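Local coordinates for protein amidohydrolase (PDB 4F0L) that binds an iron(III) ion in an amidohydrolase barrel and may act as a metal-dependent deaminase, at residues L131-D136 and F185-E190; V166-S171 and L218-P223; L299-E304 and G337-Q342; D309-A314 and E344-L349. All blocks are in the same frame, centred on the assembly; numbering follows the deposited sequence.

From the N terminus, the chain first reaches 131-136, in the loop after strand 122-129. It then comes to 166-171, which starts on the last residues of strand 160-167. Interaction 1 is completed at 185-190 and interaction 2 at 218-223, so their loops cross, each closing a span of just under 50 residues. The two touch directly: H132 NE2 approaches V166 O and N187 N approaches Y168 O, both probable hydrogen bonds. Further on, 299-304 and 309-314 pair in turn with 337-342 and 344-349, so interactions 3 and 4 cross as well. They share helix 336-351 and both reach the second subunit. The first pair joins loops after successive barrel strands; the second ties helix 336-351 to the chain following strand 296-299.

Interaction 1. Residues L131-D136 and F185-E190; sequences LHHDCD and FINDPE
Hydrogen bonding is concentrated on a single ring nitrogen. H133 NE2 donates to I186 O at 2.7 Å and to N187 OD1 at 3.0 Å, each with an N-H...acceptor angle of 130°, so one proton is split between two oxygens. Both acceptors lie at the ring edge within about 5° of its plane, but their own geometry differs: the I186 carbonyl is met in its plane, whereas the donor stands above the amide plane of N187. R191, on helix 189-203, bonds to both of these oxygens through its guanidinium, so the acceptor pair meets donors from two residues.

Polar contacts without a cross-segment bond involve H132. Its CD2 edge lies 3.5 Å from F185 O, in the ring plane, and the amide of N187 crosses the same ring obliquely. The end of that ring is used elsewhere, NE2 bonding to V166 O.

Van der Waals packing is slight across the segments: L131 CD1 comes 4.3 Å from F185 CE1, at the edge of the phenyl ring, near its plane. Within 131-136, H132 CB sits 3.7 Å above the plane of the H133 ring, over its centre, packing one face of the donor ring.

D188 is the N-cap of helix 189-203. The pairing joins the loops that follow strands 122-129 and 160-167, successive beta-alpha connections of a TIM barrel, with F185 about 11 Å from the iron, side chain to metal.

Interaction 2. Residues V166-S171 and L218-P223; sequences VFYAHS and LRAVTP
A220 is the tightly fitted centre of this contact. Its CB stands over the middle of the Y168 ring, 3.8 Å from the centroid and only 2° off the ring normal, a CH-pi contact in which the ring carbons are almost equidistant from the methyl. Y168 presents that face with CG anti to the backbone N. The A220 carbonyl turns to the opposing backbone: A169 N donates to A220 O at 3.0 Å and 158°, in the carbonyl plane, while H170 N gives the same oxygen a second, weak bond. A CA-H...O contact of 3.2 Å runs from A220 CA to H170 O, so the alanine is held by backbone and methyl together. Beside it, V221 CG2 meets the edge of the F167 ring in plane, 3.6 Å from F167 CD2, and V221 CG1 lies 3.7 Å from F167 CE2. H170, its CB directed toward the other segment, crosses T222 obliquely, with H170 NE2 3.6 Å from T222 CG2; its ring nitrogens are engaged elsewhere, NE2 by E225 and ND1 by A176 O.

The fit slackens at the margin, where S171 C is 4.3 Å from R219 O. S171 CB points away, its OG bonding to A177 O, and the R219 chain extends off to a salt bridge with D251.

T222 is the N-cap of helix 223-229, whose E225 and V229 pack on F167 and whose L226 packs on V221. Strand 160-167 thus runs out against the loop following its neighbour, strand 210-215, with R219 reaching across to helix 246-256.

Interaction 3. Residues L299-E304 and G337-Q342; sequences LCPVTE and GDELRQ
E339 OE1 is gripped by one direct hydrogen bond across the contact, and a nearly straight one: V302 N donates to it at 2.8 Å and 175°, approaching from above the carboxylate plane. The same oxygen presses on the proline ring, 3.0 Å from P301 CD, where the ring nitrogen has no hydrogen to give. E339 reaches this place through a chain bent at chi2 (-73°), crossing both P301 and V302 at about a right angle. V302 CG2 then packs 3.6 Å from E339 CD. On the other oxygen's side, a water 2.6 Å from E339 OE2 accepts from T303 N at 2.9 Å and probably donates to the carboxylate.

A second water, donating to P301 O and accepting from Q342 NE2, bridges the helices further along, while Q342 CG lies 3.5 Å from P301 O. Q342 also packs on L349 of the second subunit.

C300 is the N-cap of helix 301-306, and its side chain lies about 4 Å from those of the iron ligands H65 and D329. A carboxylate thus serves two early backbone N-H groups of this helix, one directly and one probably through water; the helix end would probably stabilise its negative charge.

Interaction 4. Residues D309-A314 and E344-L349; sequences DGTFNA and EYSQRL
T311 faces helix 336-351, and its CB bond points toward that helix. From CB the two branches part: OG1 lies anti to the carbonyl carbon (chi1 -57°), and CG2 anti to the backbone N. OG1 is 2.9 Å from a water that donates to S346 O, linking hydroxyl to helix backbone. CG2 packs 3.8 Å from S346 OG and rests against the amide end of Q347, the two side chains sliding past each other in opposite directions. A second water accepts from F312 N at 3.0 Å and donates to S346 OG, which is also bonded to L343 O within its own helix.

Beyond T311 the chain makes an inverse gamma turn centred on N313, with a weak bond from A314 N to F312 O, and enters helix 314-319. In the TIM barrel this places the connection after strand 296-299 against the helix that follows strand 323-326.

Q347, bent at chi2 (-56°), brings its amide end against the turn: Q347 CD is 3.6 Å from A314 CB and 3.5 Å from F312 O. The F312 ring turns away to pack on A297 and L299.

Helix 336-351 also lies at the dimer interface, where R348 NH2 forms a salt bridge with E78 of the second subunit.

Interaction 1. Residues L131-D136 and F185-E190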
loop_
_atom_site.group_PDB
_atom_site.type_symbol
_atom_site.label_atom_id
_atom_site.label_comp_id
_atom_site.label_asym_id
_atom_site.label_seq_id
_atom_site.Cartn_x
_atom_site.Cartn_y
_atom_site.Cartn_z
ATOM N N LEU B 131 14.325 22.817 -8.637
ATOM C CA LEU B 131 14.339 22.959 -10.062
ATOM C C LEU B 131 14.214 24.449 -10.364
ATOM O O LEU B 131 13.101 24.984 -10.511
ATOM C CB LEU B 131 13.199 22.163 -10.661
ATOM C CG LEU B 131 13.069 22.182 -12.169
ATOM C CD1 LEU B 131 14.355 21.758 -12.858
ATOM C CD2 LEU B 131 11.868 21.305 -12.558
ATOM N N HIS B 132 15.365 25.130 -10.424
ATOM C CA HIS B 132 15.387 26.594 -10.432
ATOM C C HIS B 132 15.527 27.235 -11.781
ATOM O O HIS B 132 14.745 28.105 -12.131
ATOM C CB HIS B 132 16.525 27.118 -9.563
ATOM C CG HIS B 132 16.405 26.762 -8.108
ATOM N ND1 HIS B 132 15.313 27.071 -7.374
ATOM C CD2 HIS B 132 17.314 26.151 -7.232
ATOM C CE1 HIS B 132 15.513 26.667 -6.098
ATOM N NE2 HIS B 132 16.726 26.088 -6.018
ATOM N N HIS B 133 16.571 26.864 -12.521
ATOM C CA HIS B 133 17.014 27.654 -13.657
ATOM C C HIS B 133 16.582 27.066 -14.973
ATOM O O HIS B 133 15.961 26.004 -15.021
ATOM C CB HIS B 133 18.526 27.819 -13.562
ATOM C CG HIS B 133 18.972 28.395 -12.234
ATOM N ND1 HIS B 133 18.475 29.548 -11.743
ATOM C CD2 HIS B 133 19.916 27.946 -11.312
ATOM C CE1 HIS B 133 19.064 29.802 -10.555
ATOM N NE2 HIS B 133 19.942 28.824 -10.301
ATOM N N ASP B 134 16.922 27.733 -16.066
ATOM C CA ASP B 134 16.497 27.272 -17.386
ATOM C C ASP B 134 17.275 26.000 -17.789
ATOM O O ASP B 134 18.125 25.528 -17.038
ATOM C CB ASP B 134 16.634 28.452 -18.353
ATOM C CG ASP B 134 15.887 28.271 -19.673
ATOM O OD1 ASP B 134 15.309 27.196 -19.953
ATOM O OD2 ASP B 134 15.942 29.234 -20.466
ATOM N N CYS B 135 16.947 25.426 -18.945
ATOM C CA CYS B 135 17.482 24.111 -19.344
ATOM C C CYS B 135 19.015 24.084 -19.514
ATOM O O CYS B 135 19.633 23.058 -19.286
ATOM C CB CYS B 135 16.772 23.601 -20.617
ATOM S SG CYS B 135 14.988 23.378 -20.364
ATOM N N ASP B 136 19.614 25.213 -19.896
ATOM C CA ASP B 136 21.066 25.301 -20.035
ATOM C C ASP B 136 21.733 25.745 -18.730
ATOM O O ASP B 136 22.935 25.957 -18.689
ATOM C CB ASP B 136 21.485 26.212 -21.226
ATOM C CG ASP B 136 20.971 27.659 -21.103
ATOM O OD1 ASP B 136 20.864 28.196 -19.984
ATOM O OD2 ASP B 136 20.667 28.276 -22.155
ATOM N N PHE B 185 19.959 23.325 -10.764
ATOM C CA PHE B 185 19.722 23.298 -9.308
ATOM C C PHE B 185 20.631 24.261 -8.577
ATOM O O PHE B 185 20.389 24.575 -7.415
ATOM C CB PHE B 185 19.994 21.907 -8.715
ATOM C CG PHE B 185 19.350 20.750 -9.455
ATOM C CD1 PHE B 185 18.197 20.909 -10.190
ATOM C CD2 PHE B 185 19.936 19.483 -9.394
ATOM C CE1 PHE B 185 17.626 19.853 -10.861
ATOM C CE2 PHE B 185 19.380 18.408 -10.071
ATOM C CZ PHE B 185 18.225 18.601 -10.809
ATOM N N ILE B 186 21.678 24.705 -9.258
ATOM C CA ILE B 186 22.848 25.322 -8.639
ATOM C C ILE B 186 22.603 26.783 -8.285
ATOM O O ILE B 186 22.017 27.518 -9.062
ATOM C CB ILE B 186 24.056 25.251 -9.630
ATOM C CG1 ILE B 186 24.466 23.813 -9.879
ATOM C CG2 ILE B 186 25.265 26.077 -9.177
ATOM C CD1 ILE B 186 25.596 23.699 -10.895
ATOM N N ASN B 187 23.054 27.191 -7.109
ATOM C CA ASN B 187 23.205 28.603 -6.779
ATOM C C ASN B 187 24.411 28.778 -5.891
ATOM O O ASN B 187 24.834 27.826 -5.222
ATOM C CB ASN B 187 21.987 29.159 -6.026
ATOM C CG ASN B 187 20.795 29.331 -6.905
ATOM O OD1 ASN B 187 20.800 30.169 -7.810
ATOM N ND2 ASN B 187 19.721 28.564 -6.623
ATOM N N ASP B 188 24.939 30.002 -5.842
ATOM C CA ASP B 188 25.822 30.401 -4.745
ATOM C C ASP B 188 24.983 31.157 -3.702
ATOM O O ASP B 188 23.796 31.444 -3.954
ATOM C CB ASP B 188 27.048 31.187 -5.252
ATOM C CG ASP B 188 26.698 32.530 -5.884
ATOM O OD1 ASP B 188 25.587 33.056 -5.692
ATOM O OD2 ASP B 188 27.579 33.104 -6.544
ATOM N N PRO B 189 25.566 31.444 -2.517
ATOM C CA PRO B 189 24.698 31.958 -1.443
ATOM C C PRO B 189 24.091 33.312 -1.808
ATOM O O PRO B 189 22.949 33.597 -1.444
ATOM C CB PRO B 189 25.648 32.070 -0.253
ATOM C CG PRO B 189 26.666 31.008 -0.511
ATOM C CD PRO B 189 26.895 31.078 -1.997
ATOM N N GLU B 190 24.838 34.102 -2.567
ATOM C CA GLU B 190 24.353 35.388 -2.991
ATOM C C GLU B 190 23.142 35.256 -3.931
ATOM O O GLU B 190 22.119 35.913 -3.723
ATOM C CB GLU B 190 25.469 36.175 -3.681
ATOM C CG GLU B 190 25.084 37.612 -4.006
ATOM C CD GLU B 190 24.417 37.770 -5.371
ATOM O OE1 GLU B 190 24.468 36.825 -6.220
ATOM O OE2 GLU B 190 23.814 38.860 -5.588
#

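Interaction 2. Residues V166-S171 and L218-P223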
loop_
_atom_site.group_PDB
_atom_site.type_symbol
_atom_site.label_atom_id
_atom_site.label_comp_id
_atom_site.label_asym_id
_atom_site.label_seq_id
_atom_site.Cartn_x
_atom_site.Cartn_y
_atom_site.Cartn_z
ATOM N N VAL B 166 15.576 25.210 -2.404
ATOM C CA VAL B 166 16.740 24.405 -2.080
ATOM C C VAL B 166 18.084 25.081 -2.480
ATOM O O VAL B 166 18.256 25.644 -3.609
ATOM C CB VAL B 166 16.637 23.045 -2.788
ATOM C CG1 VAL B 166 17.905 22.193 -2.577
ATOM C CG2 VAL B 166 15.408 22.282 -2.283
ATOM N N PHE B 167 19.007 25.051 -1.535
ATOM C CA PHE B 167 20.357 25.486 -1.793
ATOM C C PHE B 167 21.171 24.263 -2.147
ATOM O O PHE B 167 21.233 23.310 -1.365
ATOM C CB PHE B 167 20.999 26.206 -0.599
ATOM C CG PHE B 167 22.405 26.634 -0.900
ATOM C CD1 PHE B 167 22.642 27.775 -1.644
ATOM C CD2 PHE B 167 23.469 25.811 -0.577
ATOM C CE1 PHE B 167 23.930 28.142 -1.995
ATOM C CE2 PHE B 167 24.755 26.153 -0.925
ATOM C CZ PHE B 167 24.987 27.330 -1.637
ATOM N N TYR B 168 21.822 24.317 -3.305
ATOM C CA TYR B 168 22.593 23.195 -3.872
ATOM C C TYR B 168 23.780 23.761 -4.646
ATOM O O TYR B 168 23.603 24.571 -5.545
ATOM C CB TYR B 168 21.688 22.436 -4.841
ATOM C CG TYR B 168 22.114 21.043 -5.266
ATOM C CD1 TYR B 168 23.335 20.794 -5.877
ATOM C CD2 TYR B 168 21.249 19.979 -5.105
ATOM C CE1 TYR B 168 23.697 19.511 -6.276
ATOM C CE2 TYR B 168 21.605 18.713 -5.498
ATOM C CZ TYR B 168 22.824 18.497 -6.069
ATOM O OH TYR B 168 23.117 17.219 -6.456
ATOM N N ALA B 169 24.991 23.341 -4.300
ATOM C CA ALA B 169 26.192 23.885 -4.954
ATOM C C ALA B 169 27.285 22.859 -5.304
ATOM O O ALA B 169 28.217 23.209 -5.999
ATOM C CB ALA B 169 26.786 24.982 -4.081
ATOM N N HIS B 170 27.181 21.623 -4.817
ATOM C CA HIS B 170 28.266 20.641 -4.922
ATOM C C HIS B 170 27.782 19.237 -5.132
ATOM O O HIS B 170 26.638 18.886 -4.783
ATOM C CB HIS B 170 29.115 20.717 -3.664
ATOM C CG HIS B 170 29.618 22.096 -3.399
ATOM N ND1 HIS B 170 30.623 22.637 -4.097
ATOM C CD2 HIS B 170 29.157 23.082 -2.548
ATOM C CE1 HIS B 170 30.829 23.875 -3.692
ATOM N NE2 HIS B 170 29.918 24.160 -2.750
ATOM N N SER B 171 28.642 18.432 -5.737
ATOM C CA SER B 171 28.310 17.068 -6.077
ATOM C C SER B 171 28.902 16.050 -5.092
ATOM O O SER B 171 28.788 14.870 -5.321
ATOM C CB SER B 171 28.813 16.750 -7.484
ATOM O OG SER B 171 30.239 16.778 -7.495
ATOM N N LEU B 218 24.100 17.180 3.012
ATOM C CA LEU B 218 25.453 17.482 3.439
ATOM C C LEU B 218 26.463 17.378 2.297
ATOM O O LEU B 218 27.489 18.042 2.323
ATOM C CB LEU B 218 25.863 16.606 4.622
ATOM C CG LEU B 218 25.037 16.845 5.902
ATOM C CD1 LEU B 218 25.429 15.834 6.973
ATOM C CD2 LEU B 218 25.152 18.282 6.404
ATOM N N ARG B 219 26.162 16.551 1.299
ATOM C CA ARG B 219 27.033 16.411 0.117
ATOM C C ARG B 219 27.019 17.659 -0.729
ATOM O O ARG B 219 28.011 18.007 -1.375
ATOM C CB ARG B 219 26.521 15.313 -0.838
ATOM C CG ARG B 219 26.677 13.897 -0.381
ATOM C CD ARG B 219 26.458 12.998 -1.592
ATOM N NE ARG B 219 26.291 11.627 -1.121
ATOM C CZ ARG B 219 27.285 10.758 -0.948
ATOM N NH1 ARG B 219 28.547 11.054 -1.276
ATOM N NH2 ARG B 219 27.002 9.559 -0.466
ATOM N N ALA B 220 25.849 18.277 -0.791
ATOM C CA ALA B 220 25.567 19.278 -1.797
ATOM C C ALA B 220 25.933 20.672 -1.307
ATOM O O ALA B 220 25.935 21.617 -2.090
ATOM C CB ALA B 220 24.117 19.199 -2.255
ATOM N N VAL B 221 26.285 20.792 -0.032
ATOM C CA VAL B 221 26.498 22.091 0.588
ATOM C C VAL B 221 27.720 21.987 1.476
ATOM O O VAL B 221 27.903 20.958 2.138
ATOM C CB VAL B 221 25.252 22.492 1.421
ATOM C CG1 VAL B 221 25.409 23.895 1.981
ATOM C CG2 VAL B 221 23.958 22.427 0.596
ATOM N N THR B 222 28.572 23.017 1.484
ATOM C CA THR B 222 29.699 23.078 2.419
ATOM C C THR B 222 29.227 23.617 3.784
ATOM O O THR B 222 28.171 24.244 3.864
ATOM C CB THR B 222 30.854 24.005 1.940
ATOM O OG1 THR B 222 30.445 25.364 2.023
ATOM C CG2 THR B 222 31.278 23.719 0.502
ATOM N N PRO B 223 30.024 23.392 4.852
ATOM C CA PRO B 223 29.683 23.968 6.164
ATOM C C PRO B 223 29.473 25.489 6.173
ATOM O O PRO B 223 28.531 25.968 6.785
ATOM C CB PRO B 223 30.862 23.552 7.055
ATOM C CG PRO B 223 31.299 22.254 6.452
ATOM C CD PRO B 223 31.171 22.466 4.955
#

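Interaction 3. Residues L299-E304 and G337-Q342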
loop_
_atom_site.group_PDB
_atom_site.type_symbol
_atom_site.label_atom_id
_atom_site.label_comp_id
_atom_site.label_asym_id
_atom_site.label_seq_id
_atom_site.Cartn_x
_atom_site.Cartn_y
_atom_site.Cartn_z
ATOM N N LEU B 299 9.593 11.914 7.440
ATOM C CA LEU B 299 9.557 10.545 6.942
ATOM C C LEU B 299 8.817 10.461 5.607
ATOM O O LEU B 299 7.728 11.046 5.434
ATOM C CB LEU B 299 8.895 9.633 7.988
ATOM C CG LEU B 299 9.550 9.592 9.379
ATOM C CD1 LEU B 299 8.864 8.531 10.270
ATOM C CD2 LEU B 299 11.074 9.307 9.264
ATOM N N CYS B 300 9.374 9.674 4.695
ATOM C CA CYS B 300 8.807 9.474 3.374
ATOM C C CYS B 300 8.714 7.982 3.098
ATOM O O CYS B 300 9.457 7.462 2.275
ATOM C CB CYS B 300 9.675 10.192 2.323
ATOM S SG CYS B 300 9.908 11.984 2.670
ATOM N N PRO B 301 7.779 7.279 3.787
ATOM C CA PRO B 301 7.868 5.829 3.806
ATOM C C PRO B 301 7.688 5.133 2.442
ATOM O O PRO B 301 8.426 4.180 2.135
ATOM C CB PRO B 301 6.772 5.405 4.800
ATOM C CG PRO B 301 6.512 6.597 5.649
ATOM C CD PRO B 301 6.841 7.811 4.819
ATOM N N VAL B 302 6.715 5.588 1.649
ATOM C CA VAL B 302 6.512 5.008 0.322
ATOM C C VAL B 302 7.686 5.233 -0.593
ATOM O O VAL B 302 8.140 4.290 -1.230
ATOM C CB VAL B 302 5.210 5.494 -0.312
ATOM C CG1 VAL B 302 5.117 5.157 -1.813
ATOM C CG2 VAL B 302 4.083 4.861 0.511
ATOM N N THR B 303 8.211 6.449 -0.640
ATOM C CA THR B 303 9.389 6.721 -1.466
ATOM C C THR B 303 10.601 5.949 -0.975
ATOM O O THR B 303 11.346 5.384 -1.767
ATOM C CB THR B 303 9.706 8.233 -1.568
ATOM O OG1 THR B 303 8.621 8.891 -2.233
ATOM C CG2 THR B 303 11.008 8.498 -2.406
ATOM N N GLU B 304 10.788 5.872 0.338
ATOM C CA GLU B 304 11.923 5.150 0.906
ATOM C C GLU B 304 11.857 3.656 0.523
ATOM O O GLU B 304 12.881 3.015 0.249
ATOM C CB GLU B 304 11.966 5.342 2.444
ATOM C CG GLU B 304 12.517 6.714 2.867
ATOM C CD GLU B 304 11.996 7.224 4.201
ATOM O OE1 GLU B 304 11.580 6.411 5.043
ATOM O OE2 GLU B 304 12.006 8.452 4.421
ATOM N N GLY B 337 -3.065 6.939 4.040
ATOM C CA GLY B 337 -3.079 5.517 4.419
ATOM C C GLY B 337 -1.845 4.781 3.904
ATOM O O GLY B 337 -1.193 4.013 4.621
ATOM N N ASP B 338 -1.483 5.058 2.664
ATOM C CA ASP B 338 -0.328 4.431 2.067
ATOM C C ASP B 338 0.961 4.699 2.837
ATOM O O ASP B 338 1.720 3.769 3.082
ATOM C CB ASP B 338 -0.202 4.866 0.617
ATOM C CG ASP B 338 -1.427 4.487 -0.184
ATOM O OD1 ASP B 338 -1.551 3.330 -0.611
ATOM O OD2 ASP B 338 -2.292 5.333 -0.331
ATOM N N GLU B 339 1.191 5.961 3.203
ATOM C CA GLU B 339 2.376 6.317 3.929
ATOM C C GLU B 339 2.425 5.762 5.354
ATOM O O GLU B 339 3.445 5.191 5.796
ATOM C CB GLU B 339 2.568 7.828 3.972
ATOM C CG GLU B 339 2.746 8.454 2.606
ATOM C CD GLU B 339 4.088 8.195 1.932
ATOM O OE1 GLU B 339 4.948 7.562 2.546
ATOM O OE2 GLU B 339 4.271 8.622 0.756
ATOM N N LEU B 340 1.333 5.923 6.082
ATOM C CA LEU B 340 1.304 5.502 7.473
ATOM C C LEU B 340 1.363 3.982 7.550
ATOM O O LEU B 340 2.060 3.409 8.432
ATOM C CB LEU B 340 0.062 6.042 8.184
ATOM C CG LEU B 340 0.028 7.563 8.356
ATOM C CD1 LEU B 340 -1.231 7.992 9.121
ATOM C CD2 LEU B 340 1.313 8.068 9.035
ATOM N N ARG B 341 0.603 3.314 6.689
ATOM C CA ARG B 341 0.634 1.860 6.658
ATOM C C ARG B 341 2.056 1.379 6.389
ATOM O O ARG B 341 2.556 0.468 7.073
ATOM C CB ARG B 341 -0.333 1.365 5.589
ATOM C CG ARG B 341 -0.517 -0.092 5.513
ATOM C CD ARG B 341 -1.778 -0.445 4.709
ATOM N NE ARG B 341 -1.656 -0.078 3.311
ATOM C CZ ARG B 341 -2.349 0.879 2.684
ATOM N NH1 ARG B 341 -2.118 1.105 1.400
ATOM N NH2 ARG B 341 -3.269 1.616 3.284
ATOM N N GLN B 342 2.704 1.953 5.379
ATOM C CA GLN B 342 4.087 1.561 5.050
ATOM C C GLN B 342 5.058 1.802 6.221
ATOM O O GLN B 342 5.904 0.953 6.520
ATOM C CB GLN B 342 4.560 2.247 3.776
ATOM C CG GLN B 342 6.027 2.005 3.388
ATOM C CD GLN B 342 6.344 0.552 3.139
ATOM O OE1 GLN B 342 5.508 -0.171 2.612
ATOM N NE2 GLN B 342 7.537 0.096 3.561
HETATM O O HOH W 1 9.276 2.390 3.970
HETATM O O HOH W 2 6.803 8.849 0.206
#

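Interaction 4. Residues D309-A314 and E344-L349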
loop_
_atom_site.group_PDB
_atom_site.type_symbol
_atom_site.label_atom_id
_atom_site.label_comp_id
_atom_site.label_asym_id
_atom_site.label_seq_id
_atom_site.Cartn_x
_atom_site.Cartn_y
_atom_site.Cartn_z
ATOM N N ASP B 309 15.647 2.444 0.470
ATOM C CA ASP B 309 16.531 3.229 1.339
ATOM C C ASP B 309 16.848 2.493 2.639
ATOM O O ASP B 309 17.996 2.390 3.017
ATOM C CB ASP B 309 15.941 4.581 1.710
ATOM C CG ASP B 309 15.905 5.568 0.558
ATOM O OD1 ASP B 309 16.790 5.529 -0.311
ATOM O OD2 ASP B 309 14.978 6.420 0.555
ATOM N N GLY B 310 15.806 2.006 3.320
ATOM C CA GLY B 310 15.968 1.393 4.621
ATOM C C GLY B 310 14.787 1.694 5.501
ATOM O O GLY B 310 13.803 2.312 5.074
ATOM N N THR B 311 14.921 1.307 6.765
ATOM C CA THR B 311 13.819 1.368 7.729
ATOM C C THR B 311 14.183 2.324 8.873
ATOM O O THR B 311 15.263 2.201 9.481
ATOM C CB THR B 311 13.555 -0.031 8.280
ATOM O OG1 THR B 311 13.289 -0.904 7.193
ATOM C CG2 THR B 311 12.362 -0.014 9.233
ATOM N N PHE B 312 13.305 3.277 9.156
ATOM C CA PHE B 312 13.543 4.295 10.212
ATOM C C PHE B 312 13.508 3.687 11.629
ATOM O O PHE B 312 12.740 2.744 11.896
ATOM C CB PHE B 312 12.462 5.389 10.096
ATOM C CG PHE B 312 12.639 6.546 11.020
ATOM C CD1 PHE B 312 13.656 7.473 10.818
ATOM C CD2 PHE B 312 11.745 6.750 12.072
ATOM C CE1 PHE B 312 13.797 8.557 11.668
ATOM C CE2 PHE B 312 11.876 7.843 12.929
ATOM C CZ PHE B 312 12.919 8.736 12.739
ATOM N N ASN B 313 14.275 4.304 12.538
ATOM C CA ASN B 313 14.347 3.878 13.945
ATOM C C ASN B 313 13.168 4.439 14.723
ATOM O O ASN B 313 13.337 5.227 15.664
ATOM C CB ASN B 313 15.632 4.365 14.618
ATOM C CG ASN B 313 16.853 3.697 14.070
ATOM O OD1 ASN B 313 16.743 2.715 13.355
ATOM N ND2 ASN B 313 18.032 4.237 14.389
ATOM N N ALA B 314 11.971 4.012 14.329
ATOM C CA ALA B 314 10.730 4.660 14.728
ATOM C C ALA B 314 10.383 4.535 16.233
ATOM O O ALA B 314 9.978 5.524 16.860
ATOM C CB ALA B 314 9.579 4.133 13.852
ATOM N N GLU B 344 4.308 1.752 9.515
ATOM C CA GLU B 344 4.060 0.716 10.489
ATOM C C GLU B 344 4.558 -0.629 10.007
ATOM O O GLU B 344 5.217 -1.352 10.769
ATOM C CB GLU B 344 2.561 0.671 10.833
ATOM C CG GLU B 344 2.076 -0.488 11.728
ATOM C CD GLU B 344 2.657 -0.521 13.128
ATOM O OE1 GLU B 344 3.260 0.486 13.620
ATOM O OE2 GLU B 344 2.517 -1.592 13.763
ATOM N N TYR B 345 4.232 -0.984 8.763
ATOM C CA TYR B 345 4.538 -2.311 8.285
ATOM C C TYR B 345 6.045 -2.496 8.160
ATOM O O TYR B 345 6.538 -3.602 8.362
ATOM C CB TYR B 345 3.830 -2.662 6.961
ATOM C CG TYR B 345 2.321 -2.950 7.061
ATOM C CD1 TYR B 345 1.654 -2.995 8.286
ATOM C CD2 TYR B 345 1.597 -3.237 5.930
ATOM C CE1 TYR B 345 0.292 -3.285 8.367
ATOM C CE2 TYR B 345 0.233 -3.513 5.995
ATOM C CZ TYR B 345 -0.408 -3.578 7.220
ATOM O OH TYR B 345 -1.753 -3.875 7.258
ATOM N N SER B 346 6.789 -1.432 7.849
ATOM C CA SER B 346 8.236 -1.538 7.782
ATOM C C SER B 346 8.706 -1.945 9.178
ATOM O O SER B 346 9.646 -2.749 9.316
ATOM C CB SER B 346 8.900 -0.240 7.300
ATOM O OG SER B 346 8.764 0.837 8.218
ATOM N N GLN B 347 8.043 -1.414 10.201
ATOM C CA GLN B 347 8.430 -1.733 11.567
ATOM C C GLN B 347 8.054 -3.168 11.927
ATOM O O GLN B 347 8.863 -3.875 12.558
ATOM C CB GLN B 347 7.865 -0.721 12.574
ATOM C CG GLN B 347 8.226 0.741 12.257
ATOM C CD GLN B 347 9.715 0.973 12.129
ATOM O OE1 GLN B 347 10.190 1.586 11.157
ATOM N NE2 GLN B 347 10.456 0.494 13.092
ATOM N N ARG B 348 6.863 -3.607 11.508
ATOM C CA ARG B 348 6.403 -4.961 11.825
ATOM C C ARG B 348 7.345 -6.030 11.259
ATOM O O ARG B 348 7.642 -7.030 11.933
ATOM C CB ARG B 348 4.972 -5.206 11.319
ATOM C CG ARG B 348 3.948 -4.347 12.024
ATOM C CD ARG B 348 2.503 -4.787 11.868
ATOM N NE ARG B 348 1.658 -3.776 12.496
ATOM C CZ ARG B 348 0.329 -3.730 12.439
ATOM N NH1 ARG B 348 -0.360 -4.686 11.819
ATOM N NH2 ARG B 348 -0.318 -2.730 13.051
ATOM N N LEU B 349 7.803 -5.824 10.026
ATOM C CA LEU B 349 8.712 -6.767 9.392
ATOM C C LEU B 349 10.093 -6.736 10.039
ATOM O O LEU B 349 10.672 -7.768 10.273
ATOM C CB LEU B 349 8.783 -6.519 7.879
ATOM C CG LEU B 349 7.494 -6.878 7.096
ATOM C CD1 LEU B 349 7.469 -6.282 5.680
ATOM C CD2 LEU B 349 7.304 -8.394 7.041
HETATM O O HOH W 3 11.456 -3.157 7.259
HETATM O O HOH W 4 10.519 3.213 7.950
#